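Local coordinates for phosphatidylglycerol lysyltransferase C-terminal domain-containing protein (Bacteroides thetaiotaomicron, PDB 2HQY), which is of unknown function but binds coenzyme A and probably acts as an acyl- or aminoacyl-transferase of the acetyltransferase superfamily, akin to phosphatidylglycerol lysyltransferases, at residues A[122-127]-A[261-266]; A[21-26]-A[226-231]; A[25-30]-A[265-270]. One frame throughout, in Å; residues are numbered along the deposited sequence.

Contact 1 of 3, residues A[122-127]-A[261-266]; sequences DYIYLR and YIYINR
Tyr263 turns a ring edge, near the ring plane, to the carbonyl oxygen of Tyr125, while Ile262 CG2, from the preceding residue, sits over the centre of one face, 3.6 Å above it. Leu126 lies side by side with this tyrosine, CD2 reaching to 3.9 Å from Tyr263 CE1, and Ile124 CG2 meets Tyr263 CB. The Tyr125 ring has Ile264 O at its edge and meets the aliphatic chain of Arg266 at about a right angle, CE2 lying 3.7 Å from Arg266 CD. A water accepts from Arg266 NE and donates to Tyr125 OH; Tyr125 OH also bonds Lys279 O, and Arg266 NH2 forms a salt bridge with Glu236. Asn265, with CG anti to the backbone N (chi1 -177°) and OD1 held by Glu267 N, sends ND2 to Asp122 OD2 at 2.9 Å, an almost straight bond (175°) in the amide plane but from above the carboxylate plane. An alanine here would remove the amide and is likely to leave the Asp122 carboxylate freer to turn, held by Cys27 N and Lys290. Antiparallel pairing fixes the register: Tyr125 N binds Ile264 O at 2.9 Å, and Ile264 N binds Tyr125 O at 2.7 Å. The branched Ile264 suits this buried position, its CD1 packing on Arg127 CA. Strand 263-265 is thus placed between 122-126 and its parallel neighbour 230-238, with 286-295 beyond 122-126. Leu130 of helix 127-132 packs on Tyr125, Ile264 and Arg266, and helix 273-281 meets Tyr123.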
loop_
_atom_site.group_PDB
_atom_site.type_symbol
_atom_site.label_atom_id
_atom_site.label_comp_id
_atom_site.label_asym_id
_atom_site.label_seq_id
_atom_site.Cartn_x
_atom_site.Cartn_y
_atom_site.Cartn_z
ATOM N N ASP A 122 19.047 1.569 14.929
ATOM C CA ASP A 122 19.662 0.676 13.937
ATOM C C ASP A 122 21.000 0.175 14.449
ATOM O O ASP A 122 21.783 0.925 15.056
ATOM C CB ASP A 122 19.947 1.382 12.614
ATOM C CG ASP A 122 18.715 1.634 11.778
ATOM O OD1 ASP A 122 17.626 1.068 12.038
ATOM O OD2 ASP A 122 18.864 2.409 10.816
ATOM N N TYR A 123 21.269 -1.090 14.172
ATOM C CA TYR A 123 22.558 -1.690 14.458
ATOM C C TYR A 123 23.463 -1.524 13.229
ATOM O O TYR A 123 23.126 -1.990 12.130
ATOM C CB TYR A 123 22.359 -3.177 14.754
ATOM C CG TYR A 123 21.807 -3.439 16.126
ATOM C CD1 TYR A 123 22.647 -3.858 17.160
ATOM C CD2 TYR A 123 20.443 -3.241 16.395
ATOM C CE1 TYR A 123 22.153 -4.094 18.436
ATOM C CE2 TYR A 123 19.925 -3.471 17.655
ATOM C CZ TYR A 123 20.791 -3.897 18.677
ATOM O OH TYR A 123 20.294 -4.108 19.933
ATOM N N ILE A 124 24.602 -0.869 13.433
ATOM C CA ILE A 124 25.582 -0.604 12.371
ATOM C C ILE A 124 26.913 -1.325 12.685
ATOM O O ILE A 124 27.426 -1.264 13.804
ATOM C CB ILE A 124 25.753 0.931 12.146
ATOM C CG1 ILE A 124 24.385 1.512 11.711
ATOM C CG2 ILE A 124 26.897 1.230 11.136
ATOM C CD1 ILE A 124 24.423 2.833 10.987
ATOM N N TYR A 125 27.410 -2.050 11.696
ATOM C CA TYR A 125 28.604 -2.886 11.810
ATOM C C TYR A 125 29.608 -2.498 10.728
ATOM O O TYR A 125 29.232 -1.906 9.714
ATOM C CB TYR A 125 28.201 -4.344 11.577
ATOM C CG TYR A 125 27.111 -4.852 12.496
ATOM C CD1 TYR A 125 27.419 -5.465 13.720
ATOM C CD2 TYR A 125 25.771 -4.732 12.128
ATOM C CE1 TYR A 125 26.402 -5.938 14.555
ATOM C CE2 TYR A 125 24.759 -5.179 12.941
ATOM C CZ TYR A 125 25.067 -5.785 14.131
ATOM O OH TYR A 125 24.021 -6.234 14.873
ATOM N N LEU A 126 30.880 -2.817 10.945
ATOM C CA LEU A 126 31.892 -2.696 9.890
ATOM C C LEU A 126 31.726 -3.870 8.945
ATOM O O LEU A 126 31.669 -5.019 9.383
ATOM C CB LEU A 126 33.301 -2.741 10.465
ATOM C CG LEU A 126 33.707 -1.558 11.364
ATOM C CD1 LEU A 126 35.066 -1.768 12.044
ATOM C CD2 LEU A 126 33.666 -0.241 10.567
ATOM N N ARG A 127 31.664 -3.595 7.648
ATOM C CA ARG A 127 31.661 -4.674 6.649
ATOM C C ARG A 127 32.882 -5.575 6.826
ATOM O O ARG A 127 32.780 -6.791 6.702
ATOM C CB ARG A 127 31.618 -4.093 5.232
ATOM C CG ARG A 127 31.361 -5.123 4.116
ATOM C CD ARG A 127 32.062 -4.726 2.814
ATOM N NE ARG A 127 33.417 -5.232 2.862
ATOM C CZ ARG A 127 33.814 -6.392 2.344
ATOM N NH1 ARG A 127 32.978 -7.183 1.674
ATOM N NH2 ARG A 127 35.073 -6.742 2.477
ATOM N N TYR A 261 31.192 0.101 0.675
ATOM C CA TYR A 261 30.254 0.134 1.810
ATOM C C TYR A 261 30.977 -0.316 3.063
ATOM O O TYR A 261 30.990 -1.504 3.396
ATOM C CB TYR A 261 28.996 -0.720 1.503
ATOM C CG TYR A 261 28.383 -0.262 0.210
ATOM C CD1 TYR A 261 27.784 1.006 0.116
ATOM C CD2 TYR A 261 28.436 -1.059 -0.927
ATOM C CE1 TYR A 261 27.252 1.460 -1.074
ATOM C CE2 TYR A 261 27.876 -0.619 -2.143
ATOM C CZ TYR A 261 27.307 0.638 -2.196
ATOM O OH TYR A 261 26.805 1.086 -3.374
ATOM N N ILE A 262 31.600 0.652 3.730
ATOM C CA ILE A 262 32.344 0.467 4.972
ATOM C C ILE A 262 31.452 -0.064 6.087
ATOM O O ILE A 262 31.910 -0.846 6.929
ATOM C CB ILE A 262 33.016 1.831 5.394
ATOM C CG1 ILE A 262 34.237 2.098 4.508
ATOM C CG2 ILE A 262 33.525 1.813 6.814
ATOM C CD1 ILE A 262 33.942 2.800 3.240
ATOM N N TYR A 263 30.183 0.366 6.080
ATOM C CA TYR A 263 29.242 0.055 7.147
ATOM C C TYR A 263 28.134 -0.843 6.640
ATOM O O TYR A 263 27.705 -0.724 5.492
ATOM C CB TYR A 263 28.618 1.329 7.708
ATOM C CG TYR A 263 29.660 2.264 8.234
ATOM C CD1 TYR A 263 30.338 1.963 9.402
ATOM C CD2 TYR A 263 29.994 3.418 7.541
ATOM C CE1 TYR A 263 31.342 2.808 9.890
ATOM C CE2 TYR A 263 30.991 4.277 8.020
ATOM C CZ TYR A 263 31.647 3.956 9.196
ATOM O OH TYR A 263 32.623 4.789 9.694
ATOM N N ILE A 264 27.673 -1.732 7.513
ATOM C CA ILE A 264 26.512 -2.573 7.180
ATOM C C ILE A 264 25.447 -2.265 8.231
ATOM O O ILE A 264 25.701 -2.380 9.427
ATOM C CB ILE A 264 26.826 -4.088 7.184
ATOM C CG1 ILE A 264 27.869 -4.465 6.124
ATOM C CG2 ILE A 264 25.502 -4.871 6.931
ATOM C CD1 ILE A 264 28.290 -5.954 6.188
ATOM N N ASN A 265 24.275 -1.819 7.787
ATOM C CA ASN A 265 23.166 -1.530 8.688
ATOM C C ASN A 265 22.196 -2.734 8.658
ATOM O O ASN A 265 21.561 -3.023 7.619
ATOM C CB ASN A 265 22.468 -0.228 8.241
ATOM C CG ASN A 265 21.326 0.199 9.175
ATOM O OD1 ASN A 265 20.653 -0.635 9.791
ATOM N ND2 ASN A 265 21.094 1.514 9.261
ATOM N N ARG A 266 22.096 -3.446 9.779
ATOM C CA ARG A 266 21.193 -4.622 9.881
ATOM C C ARG A 266 19.903 -4.317 10.650
ATOM O O ARG A 266 19.238 -5.224 11.159
ATOM C CB ARG A 266 21.939 -5.837 10.470
ATOM C CG ARG A 266 23.120 -6.269 9.588
ATOM C CD ARG A 266 23.956 -7.412 10.164
ATOM N NE ARG A 266 23.121 -8.568 10.475
ATOM C CZ ARG A 266 22.739 -9.509 9.622
ATOM N NH1 ARG A 266 23.128 -9.503 8.349
ATOM N NH2 ARG A 266 21.953 -10.473 10.080
HETATM O O HOH W 1 23.025 -8.339 13.301
#

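Contact 2 of 3, residues A[21-26]-A[226-231]; sequences KSDRRN and INHETF
Asn227 ND2 donates to Ser22 O at 2.9 Å, tying the loop between helices 12-19 and 31-36 to a beta hairpin whose strands, 216-227 and 230-238, are joined by a type I turn from Asn227 to Thr230. The bond is bent (139°), and its acceptor is tilted from the amide plane. Beside it, Arg25 crosses Thr230 at about a right angle, laying CG 3.3 Å from Thr230 OG1, so that the methylenes of the arginine rather than its charge cover the threonine; the guanidinium makes a cation-pi contact with Tyr263. Ile226 brings two branches to the loop backbone: CG2 touches Asn26 O at 3.4 Å and approaches Arg24 O, while CD1 faces Arg25 O. At the outer end His228 turns a ring edge to Asp23 OD1, which lies in the ring plane near CE1; the ring and carboxylate planes are 62° apart, and His228 ND1 is bonded to Met20 O. One water accepts from Asn227 ND2 at 2.8 Å and donates to Glu229 OE2 at 2.6 Å and, weakly, to Asp23 OD1. It stands between the Asp23 and Glu229 carboxylates, 4.4 Å apart (OD1 to OE2), and would probably ease their repulsion.

The next shell holds the asparagine in place. Its CG stands between the backbone N and the carbonyl carbon (chi1 79°), and its OD1 takes Thr230 OG1 and, in an Asx turn, Glu229 N from opposite faces. A short polar side chain suits this corner, where a classic beta bulge sets Ile226 and Asn227 both against Thr230. Across the contact, Arg24 is anchored through its guanidinium on Met66 O and Pro67 O, and an ST turn shapes the loop: Ser22 OG, itself bonded to Thr19 O, accepts from Arg24 N at 3.2 Å.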
loop_
_atom_site.group_PDB
_atom_site.type_symbol
_atom_site.label_atom_id
_atom_site.label_comp_id
_atom_site.label_asym_id
_atom_site.label_seq_id
_atom_site.Cartn_x
_atom_site.Cartn_y
_atom_site.Cartn_z
ATOM N N LYS A 21 24.520 10.556 -1.747
ATOM C CA LYS A 21 25.532 11.558 -1.414
ATOM C C LYS A 21 25.429 12.054 0.024
ATOM O O LYS A 21 26.309 12.790 0.485
ATOM C CB LYS A 21 25.464 12.747 -2.382
ATOM C CG LYS A 21 24.241 13.615 -2.231
ATOM C CD LYS A 21 24.366 14.871 -3.097
ATOM C CE LYS A 21 23.019 15.591 -3.244
ATOM N NZ LYS A 21 22.603 16.449 -2.072
ATOM N N SER A 22 24.351 11.685 0.712
ATOM C CA SER A 22 24.077 12.191 2.063
ATOM C C SER A 22 24.917 11.451 3.092
ATOM O O SER A 22 25.491 10.403 2.795
ATOM C CB SER A 22 22.591 12.052 2.406
ATOM O OG SER A 22 22.277 10.714 2.775
ATOM N N ASP A 23 24.980 11.980 4.308
ATOM C CA ASP A 23 25.649 11.231 5.366
ATOM C C ASP A 23 24.660 10.505 6.282
ATOM O O ASP A 23 24.989 10.104 7.386
ATOM C CB ASP A 23 26.682 12.118 6.102
ATOM C CG ASP A 23 28.022 12.209 5.324
ATOM O OD1 ASP A 23 28.539 11.175 4.781
ATOM O OD2 ASP A 23 28.564 13.330 5.244
ATOM N N ARG A 24 23.453 10.288 5.768
ATOM C CA ARG A 24 22.412 9.576 6.508
ATOM C C ARG A 24 22.563 8.068 6.357
ATOM O O ARG A 24 22.615 7.567 5.249
ATOM C CB ARG A 24 21.046 10.033 5.995
ATOM C CG ARG A 24 20.926 11.552 6.000
ATOM C CD ARG A 24 20.495 12.066 7.356
ATOM N NE ARG A 24 19.074 11.813 7.490
ATOM C CZ ARG A 24 18.114 12.670 7.147
ATOM N NH1 ARG A 24 16.852 12.295 7.282
ATOM N NH2 ARG A 24 18.411 13.894 6.686
ATOM N N ARG A 25 22.623 7.354 7.479
ATOM C CA ARG A 25 22.850 5.915 7.448
ATOM C C ARG A 25 21.635 5.087 7.878
ATOM O O ARG A 25 21.691 3.857 7.921
ATOM C CB ARG A 25 24.071 5.570 8.294
ATOM C CG ARG A 25 25.321 6.273 7.811
ATOM C CD ARG A 25 26.542 5.793 8.556
ATOM N NE ARG A 25 26.499 6.114 9.980
ATOM C CZ ARG A 25 27.383 5.667 10.877
ATOM N NH1 ARG A 25 28.372 4.858 10.509
ATOM N NH2 ARG A 25 27.272 6.016 12.154
ATOM N N ASN A 26 20.530 5.746 8.202
ATOM C CA ASN A 26 19.418 4.965 8.737
ATOM C C ASN A 26 18.660 4.164 7.672
ATOM O O ASN A 26 18.483 4.623 6.517
ATOM C CB ASN A 26 18.516 5.786 9.629
ATOM C CG ASN A 26 17.764 6.802 8.882
ATOM O OD1 ASN A 26 18.347 7.730 8.328
ATOM N ND2 ASN A 26 16.441 6.683 8.904
ATOM N N ILE A 226 22.279 2.182 1.318
ATOM C CA ILE A 226 21.517 3.264 1.961
ATOM C C ILE A 226 22.162 4.602 1.587
ATOM O O ILE A 226 21.482 5.552 1.202
ATOM C CB ILE A 226 21.484 3.114 3.494
ATOM C CG1 ILE A 226 20.619 1.906 3.889
ATOM C CG2 ILE A 226 20.910 4.412 4.169
ATOM C CD1 ILE A 226 21.039 1.301 5.287
ATOM N N ASN A 227 23.479 4.672 1.727
ATOM C CA ASN A 227 24.210 5.818 1.188
ATOM C C ASN A 227 25.529 5.338 0.599
ATOM O O ASN A 227 25.765 4.121 0.503
ATOM C CB ASN A 227 24.354 6.971 2.213
ATOM C CG ASN A 227 25.472 6.743 3.247
ATOM O OD1 ASN A 227 26.049 5.659 3.348
ATOM N ND2 ASN A 227 25.821 7.804 3.969
ATOM N N HIS A 228 26.386 6.268 0.205
ATOM C CA HIS A 228 27.623 5.946 -0.495
ATOM C C HIS A 228 28.549 4.986 0.251
ATOM O O HIS A 228 29.288 4.290 -0.356
ATOM C CB HIS A 228 28.356 7.205 -0.892
ATOM C CG HIS A 228 28.909 7.946 0.266
ATOM N ND1 HIS A 228 28.179 8.856 0.974
ATOM C CD2 HIS A 228 30.103 7.880 0.868
ATOM C CE1 HIS A 228 28.896 9.325 1.964
ATOM N NE2 HIS A 228 30.072 8.752 1.916
ATOM N N GLU A 229 28.477 4.958 1.567
ATOM C CA GLU A 229 29.301 4.091 2.399
ATOM C C GLU A 229 28.577 3.116 3.361
ATOM O O GLU A 229 29.185 2.547 4.225
ATOM C CB GLU A 229 30.309 4.905 3.204
ATOM C CG GLU A 229 29.692 5.866 4.148
ATOM C CD GLU A 229 30.684 6.637 4.988
ATOM O OE1 GLU A 229 31.865 6.529 4.747
ATOM O OE2 GLU A 229 30.277 7.338 5.878
ATOM N N THR A 230 27.281 2.952 3.176
ATOM C CA THR A 230 26.462 2.121 4.064
ATOM C C THR A 230 25.550 1.233 3.221
ATOM O O THR A 230 24.805 1.721 2.375
ATOM C CB THR A 230 25.596 2.969 5.043
ATOM O OG1 THR A 230 26.405 4.000 5.645
ATOM C CG2 THR A 230 24.947 2.095 6.122
ATOM N N PHE A 231 25.663 -0.070 3.437
ATOM C CA PHE A 231 24.787 -1.047 2.777
ATOM C C PHE A 231 23.794 -1.541 3.827
ATOM O O PHE A 231 24.199 -1.842 4.958
ATOM C CB PHE A 231 25.638 -2.206 2.272
ATOM C CG PHE A 231 24.918 -3.111 1.305
ATOM C CD1 PHE A 231 25.007 -2.886 -0.064
ATOM C CD2 PHE A 231 24.122 -4.156 1.767
ATOM C CE1 PHE A 231 24.345 -3.725 -0.983
ATOM C CE2 PHE A 231 23.444 -5.003 0.866
ATOM C CZ PHE A 231 23.555 -4.772 -0.514
HETATM O O HOH W 2 27.768 8.167 5.963
#

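Contact 3 of 3, residues A[25-30]-A[265-270]; sequences RNCDLS and NREEDL
Asn265 ND2 donates to Arg25 O at 2.8 Å in a bent bond (144°), the acceptor lying in the amide plane. The amide is held at its oxygen as well: Asn265 OD1 accepts from Glu267 N at 2.8 Å in an Asx turn that turns the chain toward Glu267, so that bonds at both ends hold the amide's rotation. An amide suits the place because it can donate and accept at once. Cys27, a small side chain, packs against Glu267 and Glu268. Its CB lies 3.4 Å from Glu267 OE2, and SG, between the backbone N and the carbonyl carbon (chi1 66°), rests against Glu267 CG and the Glu268 carboxylate. Glu267 OE2 is bonded to His234 ND1. Farther out, a water donates to Asp28 OD2 at 2.8 Å and to Glu268 OE2 at 2.7 Å, bridging like charges; Lys290 pairs with Glu268 and probably offsets them. The short 3-10 segment 27-29 is thereby set against the loop that leads on to Leu270, which touches the bound coenzyme A, consistent with a loop lining the coenzyme A pocket of an acetyltransferase-like domain.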
loop_
_atom_site.group_PDB
_atom_site.type_symbol
_atom_site.label_atom_id
_atom_site.label_comp_id
_atom_site.label_asym_id
_atom_site.label_seq_id
_atom_site.Cartn_x
_atom_site.Cartn_y
_atom_site.Cartn_z
ATOM N N ARG A 25 22.623 7.354 7.479
ATOM C CA ARG A 25 22.850 5.915 7.448
ATOM C C ARG A 25 21.635 5.087 7.878
ATOM O O ARG A 25 21.691 3.857 7.921
ATOM C CB ARG A 25 24.071 5.570 8.294
ATOM C CG ARG A 25 25.321 6.273 7.811
ATOM C CD ARG A 25 26.542 5.793 8.556
ATOM N NE ARG A 25 26.499 6.114 9.980
ATOM C CZ ARG A 25 27.383 5.667 10.877
ATOM N NH1 ARG A 25 28.372 4.858 10.509
ATOM N NH2 ARG A 25 27.272 6.016 12.154
ATOM N N ASN A 26 20.530 5.746 8.202
ATOM C CA ASN A 26 19.418 4.965 8.737
ATOM C C ASN A 26 18.660 4.164 7.672
ATOM O O ASN A 26 18.483 4.623 6.517
ATOM C CB ASN A 26 18.516 5.786 9.629
ATOM C CG ASN A 26 17.764 6.802 8.882
ATOM O OD1 ASN A 26 18.347 7.730 8.328
ATOM N ND2 ASN A 26 16.441 6.683 8.904
ATOM N N CYS A 27 18.262 2.955 8.060
ATOM C CA CYS A 27 17.750 1.971 7.108
ATOM C C CYS A 27 16.463 2.443 6.484
ATOM O O CYS A 27 16.092 1.974 5.410
ATOM C CB CYS A 27 17.533 0.600 7.785
ATOM S SG CYS A 27 16.241 0.554 9.040
ATOM N N ASP A 28 15.765 3.362 7.154
ATOM C CA ASP A 28 14.496 3.853 6.592
ATOM C C ASP A 28 14.688 4.634 5.298
ATOM O O ASP A 28 13.705 4.929 4.612
ATOM C CB ASP A 28 13.715 4.659 7.614
ATOM C CG ASP A 28 13.213 3.779 8.763
ATOM O OD1 ASP A 28 12.895 2.586 8.504
ATOM O OD2 ASP A 28 13.136 4.255 9.897
ATOM N N LEU A 29 15.932 5.011 4.988
ATOM C CA LEU A 29 16.218 5.737 3.746
ATOM C C LEU A 29 16.637 4.839 2.568
ATOM O O LEU A 29 16.906 5.340 1.453
ATOM C CB LEU A 29 17.274 6.834 3.990
ATOM C CG LEU A 29 16.728 8.045 4.759
ATOM C CD1 LEU A 29 17.879 8.983 5.039
ATOM C CD2 LEU A 29 15.643 8.759 3.995
ATOM N N SER A 30 16.702 3.532 2.803
ATOM C CA SER A 30 16.848 2.594 1.686
ATOM C C SER A 30 15.645 2.712 0.748
ATOM O O SER A 30 14.483 2.728 1.196
ATOM C CB SER A 30 16.934 1.167 2.183
ATOM O OG SER A 30 16.582 0.311 1.119
ATOM N N ASN A 265 24.275 -1.819 7.787
ATOM C CA ASN A 265 23.166 -1.530 8.688
ATOM C C ASN A 265 22.196 -2.734 8.658
ATOM O O ASN A 265 21.561 -3.023 7.619
ATOM C CB ASN A 265 22.468 -0.228 8.241
ATOM C CG ASN A 265 21.326 0.199 9.175
ATOM O OD1 ASN A 265 20.653 -0.635 9.791
ATOM N ND2 ASN A 265 21.094 1.514 9.261
ATOM N N ARG A 266 22.096 -3.446 9.779
ATOM C CA ARG A 266 21.193 -4.622 9.881
ATOM C C ARG A 266 19.903 -4.317 10.650
ATOM O O ARG A 266 19.238 -5.224 11.159
ATOM C CB ARG A 266 21.939 -5.837 10.470
ATOM C CG ARG A 266 23.120 -6.269 9.588
ATOM C CD ARG A 266 23.956 -7.412 10.164
ATOM N NE ARG A 266 23.121 -8.568 10.475
ATOM C CZ ARG A 266 22.739 -9.509 9.622
ATOM N NH1 ARG A 266 23.128 -9.503 8.349
ATOM N NH2 ARG A 266 21.953 -10.473 10.080
ATOM N N GLU A 267 19.556 -3.035 10.734
ATOM C CA GLU A 267 18.226 -2.589 11.186
ATOM C C GLU A 267 17.990 -2.783 12.691
ATOM O O GLU A 267 18.942 -2.818 13.477
ATOM C CB GLU A 267 17.091 -3.150 10.273
ATOM C CG GLU A 267 17.501 -3.042 8.785
ATOM C CD GLU A 267 16.343 -3.068 7.780
ATOM O OE1 GLU A 267 15.268 -3.623 8.078
ATOM O OE2 GLU A 267 16.521 -2.498 6.672
ATOM N N GLU A 268 16.730 -2.892 13.092
ATOM C CA GLU A 268 16.364 -2.677 14.502
ATOM C C GLU A 268 16.084 -3.974 15.240
ATOM O O GLU A 268 15.846 -5.005 14.607
ATOM C CB GLU A 268 15.130 -1.780 14.558
ATOM C CG GLU A 268 15.298 -0.486 13.806
ATOM C CD GLU A 268 14.420 -0.375 12.598
ATOM O OE1 GLU A 268 14.264 -1.391 11.866
ATOM O OE2 GLU A 268 13.896 0.749 12.384
ATOM N N ASP A 269 16.102 -3.930 16.577
ATOM C CA ASP A 269 15.694 -5.100 17.358
ATOM C C ASP A 269 14.218 -5.098 17.757
ATOM O O ASP A 269 13.720 -6.110 18.265
ATOM C CB ASP A 269 16.610 -5.359 18.575
ATOM C CG ASP A 269 16.604 -4.231 19.609
ATOM O OD1 ASP A 269 15.527 -3.650 19.908
ATOM O OD2 ASP A 269 17.698 -3.966 20.176
ATOM N N LEU A 270 13.529 -3.969 17.544
ATOM C CA LEU A 270 12.079 -3.837 17.830
ATOM C C LEU A 270 11.720 -4.111 19.298
ATOM O O LEU A 270 10.544 -4.367 19.644
ATOM C CB LEU A 270 11.245 -4.722 16.874
ATOM C CG LEU A 270 11.427 -4.452 15.374
ATOM C CD1 LEU A 270 10.447 -5.299 14.544
ATOM C CD2 LEU A 270 11.281 -2.958 15.052
HETATM O O HOH W 3 12.187 2.789 12.088
#

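In the fold
Contacts 1 and 3 meet at Asn265 and Arg266, and contacts 2 and 3 at Arg25 and Asn26, so contact 3, nearest the centre of the chain, connects the other two. Contact 1 is regular strand pairing, with paired backbones and mostly buried side chains on both faces. Contact 2 has no strand pairing across it: a loop lies on a hairpin turn, joined by side chain to backbone and by water, with exposed residues at its outer side, such as Lys21, Asp23 and His228, and lies away from the coenzyme A site. Contact 3 is loop on loop, the smallest in area, rich in acids, and closest to coenzyme A. Strands 230-238 and 263-265 are neighbours, which places contacts 1 and 2 on adjoining elements.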